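Local coordinates for putative peptide ABC-transport system periplasmic peptide-binding protein (Campylobacter jejuni, PDB 4OEV), which binds nickel(II) outside the cytoplasm, probably delivering it to an ABC-type importer, and belongs to a solute-binding family generally assigned to peptide transport, at residues Trp291-Asn296 with Asp443-Leu448; Val102-Ile107 with Leu133-Leu138; Asp309-Ala314 with Arg356-Val361. One frame throughout, in Å; residues are numbered along the deposited sequence.

Interaction 1: residues Trp291-Asn296 with Asp443-Leu448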
loop_
_atom_site.group_PDB
_atom_site.type_symbol
_atom_site.label_atom_id
_atom_site.label_comp_id
_atom_site.label_asym_id
_atom_site.label_seq_id
_atom_site.Cartn_x
_atom_site.Cartn_y
_atom_site.Cartn_z
ATOM N N TRP A 291 11.436 2.691 -11.215
ATOM C CA TRP A 291 12.704 2.752 -11.931
ATOM C C TRP A 291 13.345 1.356 -11.957
ATOM O O TRP A 291 14.142 1.029 -12.858
ATOM C CB TRP A 291 13.654 3.783 -11.297
ATOM C CG TRP A 291 13.848 3.634 -9.812
ATOM C CD1 TRP A 291 13.219 4.343 -8.839
ATOM C CD2 TRP A 291 14.743 2.727 -9.135
ATOM N NE1 TRP A 291 13.651 3.933 -7.605
ATOM C CE2 TRP A 291 14.595 2.950 -7.761
ATOM C CE3 TRP A 291 15.658 1.755 -9.565
ATOM C CZ2 TRP A 291 15.323 2.240 -6.809
ATOM C CZ3 TRP A 291 16.363 1.031 -8.609
ATOM C CH2 TRP A 291 16.189 1.279 -7.259
ATOM N N ALA A 292 12.973 0.549 -10.971
ATOM C CA ALA A 292 13.475 -0.813 -10.809
ATOM C C ALA A 292 12.945 -1.794 -11.869
ATOM O O ALA A 292 13.397 -2.928 -11.933
ATOM C CB ALA A 292 13.099 -1.322 -9.424
ATOM N N ASN A 293 11.975 -1.372 -12.680
ATOM C CA ASN A 293 11.384 -2.262 -13.682
ATOM C C ASN A 293 12.451 -2.690 -14.696
ATOM O O ASN A 293 13.137 -1.857 -15.305
ATOM C CB ASN A 293 10.172 -1.567 -14.355
ATOM C CG ASN A 293 9.430 -2.459 -15.362
ATOM O OD1 ASN A 293 9.803 -3.603 -15.589
ATOM N ND2 ASN A 293 8.340 -1.931 -15.942
ATOM N N SER A 294 12.576 -4.000 -14.892
ATOM C CA SER A 294 13.573 -4.513 -15.834
ATOM C C SER A 294 13.154 -4.304 -17.298
ATOM O O SER A 294 13.986 -4.330 -18.231
ATOM C CB SER A 294 13.814 -5.986 -15.545
ATOM O OG SER A 294 12.586 -6.698 -15.605
ATOM N N LYS A 295 11.859 -4.104 -17.502
ATOM C CA LYS A 295 11.294 -3.790 -18.818
ATOM C C LYS A 295 11.523 -4.857 -19.889
ATOM O O LYS A 295 10.864 -4.830 -20.927
ATOM C CB LYS A 295 11.836 -2.446 -19.314
ATOM C CG LYS A 295 11.240 -1.254 -18.594
ATOM C CD LYS A 295 11.685 0.077 -19.197
ATOM C CE LYS A 295 10.760 1.186 -18.731
ATOM N NZ LYS A 295 10.755 1.295 -17.236
ATOM N N ASN A 296 12.455 -5.777 -19.658
ATOM C CA ASN A 296 12.573 -6.928 -20.533
ATOM C C ASN A 296 12.509 -8.209 -19.743
ATOM O O ASN A 296 13.529 -8.744 -19.307
ATOM C CB ASN A 296 13.847 -6.903 -21.347
ATOM C CG ASN A 296 13.665 -7.578 -22.687
ATOM O OD1 ASN A 296 13.597 -8.810 -22.771
ATOM N ND2 ASN A 296 13.578 -6.774 -23.752
ATOM N N ASP A 443 16.757 -9.683 -11.175
ATOM C CA ASP A 443 16.788 -11.052 -10.637
ATOM C C ASP A 443 15.479 -11.384 -9.901
ATOM O O ASP A 443 14.882 -12.448 -10.076
ATOM C CB ASP A 443 17.971 -11.229 -9.669
ATOM C CG ASP A 443 19.315 -11.234 -10.379
ATOM O OD1 ASP A 443 19.346 -11.505 -11.590
ATOM O OD2 ASP A 443 20.350 -10.949 -9.727
ATOM N N PHE A 444 15.029 -10.443 -9.093
ATOM C CA PHE A 444 13.800 -10.592 -8.375
ATOM C C PHE A 444 12.584 -10.833 -9.315
ATOM O O PHE A 444 11.799 -11.794 -9.132
ATOM C CB PHE A 444 13.604 -9.335 -7.511
ATOM C CG PHE A 444 12.192 -9.167 -6.987
ATOM C CD1 PHE A 444 11.657 -10.092 -6.131
ATOM C CD2 PHE A 444 11.424 -8.071 -7.346
ATOM C CE1 PHE A 444 10.379 -9.957 -5.632
ATOM C CE2 PHE A 444 10.145 -7.921 -6.861
ATOM C CZ PHE A 444 9.608 -8.865 -6.001
ATOM N N ILE A 445 12.439 -9.948 -10.301
ATOM C CA ILE A 445 11.388 -10.022 -11.317
ATOM C C ILE A 445 11.450 -11.364 -12.089
ATOM O O ILE A 445 10.423 -12.013 -12.333
ATOM C CB ILE A 445 11.534 -8.833 -12.326
ATOM C CG1 ILE A 445 11.185 -7.509 -11.625
ATOM C CG2 ILE A 445 10.649 -9.005 -13.547
ATOM C CD1 ILE A 445 11.552 -6.281 -12.429
ATOM N N ASP A 446 12.662 -11.769 -12.474
ATOM C CA ASP A 446 12.841 -13.018 -13.195
ATOM C C ASP A 446 12.499 -14.199 -12.319
ATOM O O ASP A 446 11.923 -15.168 -12.815
ATOM C CB ASP A 446 14.273 -13.170 -13.707
ATOM C CG ASP A 446 14.614 -12.210 -14.815
ATOM O OD1 ASP A 446 13.710 -11.732 -15.545
ATOM O OD2 ASP A 446 15.812 -11.926 -14.957
ATOM N N ALA A 447 12.882 -14.137 -11.049
ATOM C CA ALA A 447 12.566 -15.220 -10.087
ATOM C C ALA A 447 11.076 -15.357 -9.868
ATOM O O ALA A 447 10.577 -16.479 -9.675
ATOM C CB ALA A 447 13.241 -14.989 -8.734
ATOM N N LEU A 448 10.377 -14.220 -9.794
ATOM C CA LEU A 448 8.916 -14.223 -9.681
ATOM C C LEU A 448 8.275 -14.917 -10.855
ATOM O O LEU A 448 7.307 -15.621 -10.673
ATOM C CB LEU A 448 8.329 -12.800 -9.587
ATOM C CG LEU A 448 8.370 -12.072 -8.233
ATOM C CD1 LEU A 448 7.532 -10.772 -8.353
ATOM C CD2 LEU A 448 7.933 -12.894 -7.058
HETATM O O HOH W 1 13.827 -9.110 -16.536
#
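The amide of Asn293 meets Ile445 marginally, OD1 lying 4.5 Å from CD1 of the isoleucine. The same OD1 accepts from the backbone N of Lys295 over 2.9 Å, with the donor above the carbonyl plane, 59° out of it; His285 NE2 also bonds to OD1. Most of the contact rests on Ile445 and Ser294. CD1 of Ile445 comes within 3.4 Å of Ser294 OG and 3.5 Å of Ser294 N, while its CG2 lies 3.6 Å from the same OG. The helix residue thus meets the hydroxyl with both ends of its branched chain, and CD1 also lies 3.9 Å from Ala292 O. Ser294 points its CB toward the helix, and chi1 56° sets OG against Ile445, yet no direct hydrogen bond spans the segments; a water bridges them instead, accepting from Ser294 OG and donating to Asn296 O and to Asp446 OD1, the last at 2.8 Å. Asp446 OD2 is paired with Lys442, so the carboxylate holds the water and a charge partner at once. An Asx turn at Asn293 shapes the loop between strand 280-282 and helix 304-313 where it packs on helix 434-450.

Interaction 2: residues Val102-Ile107 with Leu133-Leu138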
loop_
_atom_site.group_PDB
_atom_site.type_symbol
_atom_site.label_atom_id
_atom_site.label_comp_id
_atom_site.label_asym_id
_atom_site.label_seq_id
_atom_site.Cartn_x
_atom_site.Cartn_y
_atom_site.Cartn_z
ATOM N N VAL A 102 11.110 -3.291 9.440
ATOM C CA VAL A 102 12.085 -3.677 8.416
ATOM C C VAL A 102 12.668 -2.453 7.699
ATOM O O VAL A 102 13.666 -2.570 6.979
ATOM C CB VAL A 102 11.450 -4.677 7.372
ATOM C CG1 VAL A 102 11.088 -5.984 8.057
ATOM C CG2 VAL A 102 10.219 -4.021 6.709
ATOM N N ASN A 103 12.061 -1.268 7.894
ATOM C CA ASN A 103 12.566 -0.054 7.288
ATOM C C ASN A 103 13.640 0.565 8.192
ATOM O O ASN A 103 14.346 1.507 7.757
ATOM C CB ASN A 103 11.471 0.998 7.025
ATOM C CG ASN A 103 10.447 0.520 5.994
ATOM O OD1 ASN A 103 10.456 -0.628 5.604
ATOM N ND2 ASN A 103 9.605 1.425 5.533
ATOM N N PHE A 104 13.684 0.117 9.448
ATOM C CA PHE A 104 14.644 0.699 10.430
ATOM C C PHE A 104 15.567 -0.266 11.146
ATOM O O PHE A 104 16.406 0.183 11.942
ATOM C CB PHE A 104 13.860 1.499 11.473
ATOM C CG PHE A 104 13.122 2.648 10.876
ATOM C CD1 PHE A 104 11.879 2.450 10.270
ATOM C CD2 PHE A 104 13.680 3.914 10.843
ATOM C CE1 PHE A 104 11.208 3.506 9.667
ATOM C CE2 PHE A 104 12.993 4.989 10.258
ATOM C CZ PHE A 104 11.763 4.783 9.664
ATOM N N GLU A 105 15.459 -1.572 10.860
ATOM C CA GLU A 105 16.279 -2.592 11.534
ATOM C C GLU A 105 17.751 -2.419 11.245
ATOM O O GLU A 105 18.619 -2.900 11.985
ATOM C CB GLU A 105 15.864 -4.018 11.113
ATOM C CG GLU A 105 16.019 -4.252 9.591
ATOM C CD GLU A 105 15.597 -5.653 9.163
ATOM O OE1 GLU A 105 15.526 -6.506 10.079
ATOM O OE2 GLU A 105 15.250 -5.872 7.954
ATOM N N ASP A 106 18.038 -1.743 10.148
ATOM C CA ASP A 106 19.393 -1.606 9.685
ATOM C C ASP A 106 20.154 -0.411 10.304
ATOM O O ASP A 106 21.306 -0.136 9.948
ATOM C CB ASP A 106 19.363 -1.475 8.185
ATOM C CG ASP A 106 20.736 -1.418 7.594
ATOM O OD1 ASP A 106 21.599 -2.218 8.022
ATOM O OD2 ASP A 106 20.971 -0.488 6.796
ATOM N N ILE A 107 19.529 0.259 11.260
ATOM C CA ILE A 107 20.163 1.384 11.946
ATOM C C ILE A 107 21.003 0.878 13.098
ATOM O O ILE A 107 20.489 0.197 13.994
ATOM C CB ILE A 107 19.120 2.343 12.466
ATOM C CG1 ILE A 107 18.417 2.955 11.276
ATOM C CG2 ILE A 107 19.787 3.459 13.371
ATOM C CD1 ILE A 107 17.145 3.510 11.622
ATOM N N LEU A 133 12.275 7.744 5.869
ATOM C CA LEU A 133 12.205 8.830 6.837
ATOM C C LEU A 133 11.089 9.835 6.512
ATOM O O LEU A 133 11.010 10.915 7.131
ATOM C CB LEU A 133 13.578 9.539 6.926
ATOM C CG LEU A 133 14.687 8.735 7.605
ATOM C CD1 LEU A 133 16.056 9.310 7.375
ATOM C CD2 LEU A 133 14.389 8.656 9.075
ATOM N N SER A 134 10.202 9.479 5.566
ATOM C CA SER A 134 9.053 10.343 5.324
ATOM C C SER A 134 7.968 9.943 6.329
ATOM O O SER A 134 6.949 10.609 6.427
ATOM C CB SER A 134 8.548 10.250 3.872
ATOM O OG SER A 134 8.174 8.910 3.525
ATOM N N ILE A 135 8.197 8.863 7.090
ATOM C CA ILE A 135 7.248 8.461 8.138
ATOM C C ILE A 135 7.211 9.515 9.235
ATOM O O ILE A 135 8.223 10.192 9.484
ATOM C CB ILE A 135 7.595 7.073 8.773
ATOM C CG1 ILE A 135 6.388 6.500 9.510
ATOM C CG2 ILE A 135 8.793 7.125 9.695
ATOM C CD1 ILE A 135 5.292 5.902 8.595
ATOM N N GLY A 136 6.058 9.652 9.889
ATOM C CA GLY A 136 5.895 10.673 10.911
ATOM C C GLY A 136 6.889 10.494 12.052
ATOM O O GLY A 136 7.323 9.369 12.314
ATOM N N MET A 137 7.290 11.603 12.698
ATOM C CA MET A 137 8.104 11.542 13.927
ATOM C C MET A 137 7.163 11.501 15.156
ATOM O O MET A 137 6.021 11.997 15.106
ATOM C CB MET A 137 9.086 12.718 13.987
ATOM C CG MET A 137 10.189 12.708 12.905
ATOM S SD MET A 137 11.365 11.347 13.081
ATOM C CE MET A 137 10.545 10.194 11.941
ATOM N N LEU A 138 7.593 10.801 16.192
ATOM C CA LEU A 138 6.837 10.659 17.436
ATOM C C LEU A 138 7.376 11.616 18.515
ATOM O O LEU A 138 8.556 11.949 18.489
ATOM C CB LEU A 138 6.943 9.248 17.992
ATOM C CG LEU A 138 6.352 8.151 17.099
ATOM C CD1 LEU A 138 6.807 6.812 17.634
ATOM C CD2 LEU A 138 4.864 8.294 17.155
#
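Apolar contact between Phe104, Leu133 and Ile135 accounts for the whole meeting of these segments, and no hydrogen bond crosses it. Leu133 brings CD2 to the edge of the phenyl ring, near its plane, 4.1 Å from Phe104 CE2. Ile135 comes to the ring obliquely, with CG2 3.8 Å from Phe104 CZ. In Ile135, CG1 is anti to the backbone N (chi1 -162°) and CG2 sits between N and the carbonyl carbon, on the side of the ring. Both aliphatic chains gather at the far end of the ring, CE2 and CZ. Of aromatic neighbours, Phe91 of helix 81-92 meets the ring with planes at about 55°, and Phe129 of helix 129-132 touches it as well. Phe104 opens a type I beta turn running to Ile107, which leads from the short, weakly bonded helix 101-104 into strand 107-114, an edge strand of an antiparallel four-stranded sheet; Leu133 begins the loop leaving helix 129-132. Ile107 N closes the turn on Phe104 O at 3.2 Å. The side chain of Ile135 lies about 6 Å from that of Asn31, a magnesium ligand seen in a structure of this protein, though no magnesium is bound to this chain.

Interaction 3: residues Asp309-Ala314 with Arg356-Val361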
loop_
_atom_site.group_PDB
_atom_site.type_symbol
_atom_site.label_atom_id
_atom_site.label_comp_id
_atom_site.label_asym_id
_atom_site.label_seq_id
_atom_site.Cartn_x
_atom_site.Cartn_y
_atom_site.Cartn_z
ATOM N N ASP A 309 -2.024 -28.501 -21.171
ATOM C CA ASP A 309 -0.833 -29.333 -21.305
ATOM C C ASP A 309 -0.054 -29.402 -19.973
ATOM O O ASP A 309 0.482 -30.460 -19.600
ATOM C CB ASP A 309 0.076 -28.790 -22.416
ATOM C CG ASP A 309 -0.506 -28.982 -23.796
ATOM O OD1 ASP A 309 -1.568 -29.632 -23.915
ATOM O OD2 ASP A 309 0.089 -28.457 -24.765
ATOM N N LEU A 310 -0.021 -28.285 -19.249
ATOM C CA LEU A 310 0.677 -28.233 -17.982
ATOM C C LEU A 310 -0.027 -29.064 -16.930
ATOM O O LEU A 310 0.634 -29.732 -16.116
ATOM C CB LEU A 310 0.804 -26.789 -17.465
ATOM C CG LEU A 310 1.961 -25.957 -18.031
ATOM C CD1 LEU A 310 1.740 -24.473 -17.720
ATOM C CD2 LEU A 310 3.261 -26.432 -17.431
ATOM N N LEU A 311 -1.353 -28.987 -16.890
ATOM C CA LEU A 311 -2.086 -29.771 -15.887
ATOM C C LEU A 311 -1.963 -31.303 -16.212
ATOM O O LEU A 311 -1.839 -32.122 -15.300
ATOM C CB LEU A 311 -3.561 -29.350 -15.812
ATOM C CG LEU A 311 -3.819 -27.941 -15.252
ATOM C CD1 LEU A 311 -5.307 -27.685 -15.183
ATOM C CD2 LEU A 311 -3.218 -27.783 -13.834
ATOM N N VAL A 312 -1.983 -31.679 -17.487
ATOM C CA VAL A 312 -1.738 -33.101 -17.837
ATOM C C VAL A 312 -0.354 -33.488 -17.296
ATOM O O VAL A 312 -0.235 -34.450 -16.505
ATOM C CB VAL A 312 -1.820 -33.327 -19.341
ATOM C CG1 VAL A 312 -1.339 -34.746 -19.764
ATOM C CG2 VAL A 312 -3.260 -33.141 -19.783
ATOM N N SER A 313 0.636 -32.639 -17.590
ATOM C CA SER A 313 1.995 -32.872 -17.155
ATOM C C SER A 313 2.113 -32.994 -15.643
ATOM O O SER A 313 2.988 -33.707 -15.161
ATOM C CB SER A 313 2.904 -31.761 -17.654
ATOM O OG SER A 313 4.228 -31.924 -17.191
ATOM N N ALA A 314 1.242 -32.322 -14.896
ATOM C CA ALA A 314 1.293 -32.382 -13.441
ATOM C C ALA A 314 0.562 -33.595 -12.919
ATOM O O ALA A 314 0.473 -33.803 -11.714
ATOM C CB ALA A 314 0.732 -31.071 -12.791
ATOM N N ARG A 356 -12.837 -22.312 -15.399
ATOM C CA ARG A 356 -13.852 -23.293 -15.800
ATOM C C ARG A 356 -13.626 -23.728 -17.230
ATOM O O ARG A 356 -13.827 -24.911 -17.579
ATOM C CB ARG A 356 -15.253 -22.713 -15.630
ATOM C CG ARG A 356 -16.338 -23.652 -16.135
ATOM C CD ARG A 356 -17.741 -23.205 -15.821
ATOM N NE ARG A 356 -18.641 -23.631 -16.914
ATOM C CZ ARG A 356 -19.180 -24.853 -17.015
ATOM N NH1 ARG A 356 -19.981 -25.160 -18.044
ATOM N NH2 ARG A 356 -18.887 -25.798 -16.114
ATOM N N LYS A 357 -13.170 -22.795 -18.065
ATOM C CA LYS A 357 -12.933 -23.105 -19.470
ATOM C C LYS A 357 -11.870 -24.205 -19.683
ATOM O O LYS A 357 -11.936 -24.914 -20.660
ATOM C CB LYS A 357 -12.504 -21.858 -20.242
ATOM C CG LYS A 357 -13.596 -20.832 -20.457
ATOM C CD LYS A 357 -13.109 -19.733 -21.375
ATOM C CE LYS A 357 -13.954 -18.493 -21.197
ATOM N NZ LYS A 357 -13.511 -17.378 -22.065
ATOM N N ILE A 358 -10.904 -24.327 -18.784
ATOM C CA ILE A 358 -9.868 -25.348 -18.913
ATOM C C ILE A 358 -10.073 -26.513 -17.939
ATOM O O ILE A 358 -9.135 -27.247 -17.665
ATOM C CB ILE A 358 -8.436 -24.772 -18.652
ATOM C CG1 ILE A 358 -8.360 -24.180 -17.251
ATOM C CG2 ILE A 358 -8.047 -23.739 -19.710
ATOM C CD1 ILE A 358 -6.916 -23.953 -16.706
ATOM N N GLY A 359 -11.280 -26.679 -17.400
ATOM C CA GLY A 359 -11.559 -27.819 -16.539
ATOM C C GLY A 359 -11.069 -27.685 -15.100
ATOM O O GLY A 359 -10.891 -28.682 -14.403
ATOM N N VAL A 360 -10.874 -26.449 -14.640
ATOM C CA VAL A 360 -10.535 -26.197 -13.244
ATOM C C VAL A 360 -11.760 -25.650 -12.507
ATOM O O VAL A 360 -12.325 -24.616 -12.887
ATOM C CB VAL A 360 -9.359 -25.226 -13.118
ATOM C CG1 VAL A 360 -9.106 -24.871 -11.654
ATOM C CG2 VAL A 360 -8.113 -25.845 -13.747
ATOM N N VAL A 361 -12.185 -26.364 -11.470
ATOM C CA VAL A 361 -13.373 -25.967 -10.718
ATOM C C VAL A 361 -12.971 -24.994 -9.608
ATOM O O VAL A 361 -11.916 -25.144 -8.981
ATOM C CB VAL A 361 -14.130 -27.205 -10.129
ATOM C CG1 VAL A 361 -15.246 -26.766 -9.191
ATOM C CG2 VAL A 361 -14.690 -28.156 -11.255
#
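A Schellman motif ends helix 342-357, and the two residues flanking its glycine, Ile358 and Val360, receive Leu311 from helix 304-313. Gly359 is the C-prime residue, with positive phi (80°), and its N bonds back to Arg356 O at 3.1 Å; beyond it the chain runs on toward strand 361-367. Leu311 meets both flanking residues with one methyl: CD1 lies 3.6 Å from Val360 CG2 and 4.3 Å from Ile358 CD1, the second a looser approach. The leucine and valine side chains cross at about a right angle, with CD1 of Leu311 and CG2 of Val360 as the meeting methyls. Val360 CG2 is placed for this by standing anti to its own carbonyl carbon, beside the backbone N, while CG1 takes the position anti to N (chi1 175°). Leu311 also touches Leu331 of strand 329-338 and Ala261 of helix 256-265, so the leucine sits between helices and a sheet. With three buried aliphatic side chains, 82 Å² buried in all, and no hydrogen bond across, the contact is apolar, so no directional bond fixes how the methyls meet.

In the fold
Three separate places in the fold are sampled, none touching another. Interaction 3 is nested within the chain loop that interaction 1 closes, yet their centres stand 28 Å apart, with nearest atoms about 13 Å apart. Interaction 2 closes before either opens; its centre is 26 Å from that of interaction 1 and 46 Å from that of interaction 3, and interactions 2 and 3 lie on opposite sides of the chain's centre. Nickel is bound by His26, His480 and His481, with oxalate beside it, and interactions 1 and 3 lie away from this site. Interaction 2 alone approaches an annotated residue, the magnesium-binding Asn31, to which no magnesium is bound in this chain.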